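Local atomic coordinates of endoribonuclease MazF4 (Mycobacterium tuberculosis, PDB entry 5XE2), a protein that acts as the toxin of a type II toxin-antitoxin pair, an mRNA interferase that cuts single-stranded mRNA within the sequence UCGCU. Residues T44-R47 and T52-A55. Residues are numbered along the deposited sequence; the frame is centred on the assembly and turned at random.
Sequences TTTR and TWVA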
ATOM      1  N   THR A  44      11.026   2.598 -11.004  1.00 20.96           N
ATOM      2  CA  THR A  44      12.302   1.939 -11.243  1.00 20.68           C
ATOM      3  C   THR A  44      12.629   1.900 -12.739  1.00 20.49           C
ATOM      4  O   THR A  44      11.736   1.964 -13.590  1.00 18.58           O
ATOM      5  CB  THR A  44      12.338   0.511 -10.633  1.00 21.14           C
ATOM      6  OG1 THR A  44      13.589  -0.117 -10.936  1.00 22.17           O
ATOM      7  CG2 THR A  44      11.202  -0.361 -11.164  1.00 22.27           C
ATOM      8  N   THR A  45      13.927   1.822 -13.029  1.00 21.24           N
ATOM      9  CA  THR A  45      14.418   1.584 -14.382  1.00 22.05           C
ATOM     10  C   THR A  45      14.394   0.092 -14.687  1.00 23.74           C
ATOM     11  O   THR A  45      14.491  -0.296 -15.859  1.00 24.12           O
ATOM     12  CB  THR A  45      15.860   2.084 -14.565  1.00 22.37           C
ATOM     13  OG1 THR A  45      16.726   1.377 -13.672  1.00 21.76           O
ATOM     14  CG2 THR A  45      15.959   3.576 -14.291  1.00 22.37           C
ATOM     15  N   THR A  46      14.278  -0.741 -13.644  1.00 24.27           N
ATOM     16  CA  THR A  46      14.193  -2.179 -13.823  1.00 25.48           C
ATOM     17  C   THR A  46      12.957  -2.486 -14.647  1.00 26.13           C
ATOM     18  O   THR A  46      11.881  -1.941 -14.400  1.00 24.95           O
ATOM     19  CB  THR A  46      14.124  -2.940 -12.483  1.00 26.12           C
ATOM     20  OG1 THR A  46      15.247  -2.584 -11.676  1.00 26.47           O
ATOM     21  CG2 THR A  46      14.136  -4.441 -12.707  1.00 26.71           C
ATOM     22  N   ARG A  47      13.145  -3.336 -15.644  1.00 26.47           N
ATOM     23  CA  ARG A  47      12.102  -3.710 -16.569  1.00 27.90           C
ATOM     24  C   ARG A  47      11.598  -5.098 -16.211  1.00 27.72           C
ATOM     25  O   ARG A  47      12.395  -6.022 -16.050  1.00 27.13           O
ATOM     26  CB  ARG A  47      12.665  -3.719 -17.984  1.00 29.28           C
ATOM     27  CG  ARG A  47      11.697  -4.231 -19.029  1.00 31.68           C
ATOM     28  CD  ARG A  47      12.324  -4.138 -20.398  1.00 33.63           C
ATOM     29  NE  ARG A  47      11.399  -4.602 -21.425  1.00 36.50           N
ATOM     30  CZ  ARG A  47      11.673  -4.630 -22.726  1.00 38.64           C
ATOM     31  NH1 ARG A  47      12.860  -4.223 -23.183  1.00 37.62           N
ATOM     32  NH2 ARG A  47      10.748  -5.073 -23.576  1.00 40.22           N
ATOM     33  N   THR A  52       1.668  -6.533 -12.071  1.00 21.17           N
ATOM     34  CA  THR A  52       1.853  -5.457 -11.076  1.00 20.44           C
ATOM     35  C   THR A  52       2.888  -4.382 -11.443  1.00 20.26           C
ATOM     36  O   THR A  52       3.122  -3.463 -10.654  1.00 19.24           O
ATOM     37  CB  THR A  52       2.189  -6.046  -9.702  1.00 19.99           C
ATOM     38  OG1 THR A  52       3.238  -7.018  -9.844  1.00 19.10           O
ATOM     39  CG2 THR A  52       0.945  -6.694  -9.107  1.00 19.76           C
ATOM     40  N   TRP A  53       3.518  -4.504 -12.612  1.00 20.56           N
ATOM     41  CA  TRP A  53       4.435  -3.488 -13.117  1.00 21.09           C
ATOM     42  C   TRP A  53       3.757  -2.743 -14.260  1.00 21.22           C
ATOM     43  O   TRP A  53       3.102  -3.367 -15.095  1.00 21.99           O
ATOM     44  CB  TRP A  53       5.756  -4.119 -13.551  1.00 22.16           C
ATOM     45  CG  TRP A  53       6.592  -4.492 -12.355  1.00 23.40           C
ATOM     46  CD1 TRP A  53       6.169  -5.140 -11.216  1.00 24.09           C
ATOM     47  CD2 TRP A  53       7.968  -4.220 -12.161  1.00 23.56           C
ATOM     48  NE1 TRP A  53       7.205  -5.294 -10.341  1.00 23.97           N
ATOM     49  CE2 TRP A  53       8.324  -4.740 -10.892  1.00 24.41           C
ATOM     50  CE3 TRP A  53       8.946  -3.595 -12.930  1.00 24.34           C
ATOM     51  CZ2 TRP A  53       9.615  -4.651 -10.382  1.00 25.49           C
ATOM     52  CZ3 TRP A  53      10.213  -3.515 -12.427  1.00 25.33           C
ATOM     53  CH2 TRP A  53      10.545  -4.033 -11.167  1.00 26.22           C
ATOM     54  N   VAL A  54       3.871  -1.417 -14.254  1.00 19.82           N
ATOM     55  CA  VAL A  54       3.281  -0.563 -15.286  1.00 19.83           C
ATOM     56  C   VAL A  54       4.387   0.273 -15.928  1.00 19.51           C
ATOM     57  O   VAL A  54       5.015   1.077 -15.259  1.00 19.17           O
ATOM     58  CB  VAL A  54       2.192   0.377 -14.701  1.00 19.78           C
ATOM     59  CG1 VAL A  54       1.554   1.216 -15.803  1.00 20.32           C
ATOM     60  CG2 VAL A  54       1.124  -0.431 -13.970  1.00 19.44           C
ATOM     61  N   ALA A  55       4.616   0.073 -17.222  1.00 19.28           N
ATOM     62  CA  ALA A  55       5.569   0.885 -17.967  1.00 19.89           C
ATOM     63  C   ALA A  55       4.990   2.276 -18.212  1.00 20.60           C
ATOM     64  O   ALA A  55       3.812   2.426 -18.556  1.00 20.76           O
ATOM     65  CB  ALA A  55       5.919   0.220 -19.303  1.00 19.97           C
TER
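Between Thr44-Arg47 and Thr52-Ala55 the backbones stay well apart, 8.1 Å at the nearest CA pair, Arg47 and Ala55, and it is the indole of Trp53 that bridges them. With CG set anti to its own carbonyl carbon (chi1 -75°), Trp53 reaches over to the turn with the six-membered ring leading. Its CZ3 corner lies 3.0 Å from Thr46 O, which sits at the ring edge near the ring plane, a close approach of a carbonyl to an aromatic C-H. The Thr44 methyl, CG2, comes in obliquely, 3.5 Å from CZ3 of Trp53, the two side chains crossing at about a right angle. From Thr46 the methyl adds a looser touch, CG2 to Trp53 CH2 at 3.9 Å. The turn itself is an ST turn: Thr44 OG1 accepts from Thr46 N at 2.9 Å, with an N-H...O angle of 157°. At chi1 178° OG1 lies anti to the backbone N of Thr44 and faces Thr46 N, while CG2, on the other branch, turns to the indole. In this MazF-like fold the turn ends strand 37-44 and begins the loop to strand 53-55, an outermost strand of the sheet within this chain; strand 65-75 lies between the two. Tyr65 and Asn67 on that middle strand also touch Trp53, and Arg48, in the loop, makes a cation-pi contact with the indole.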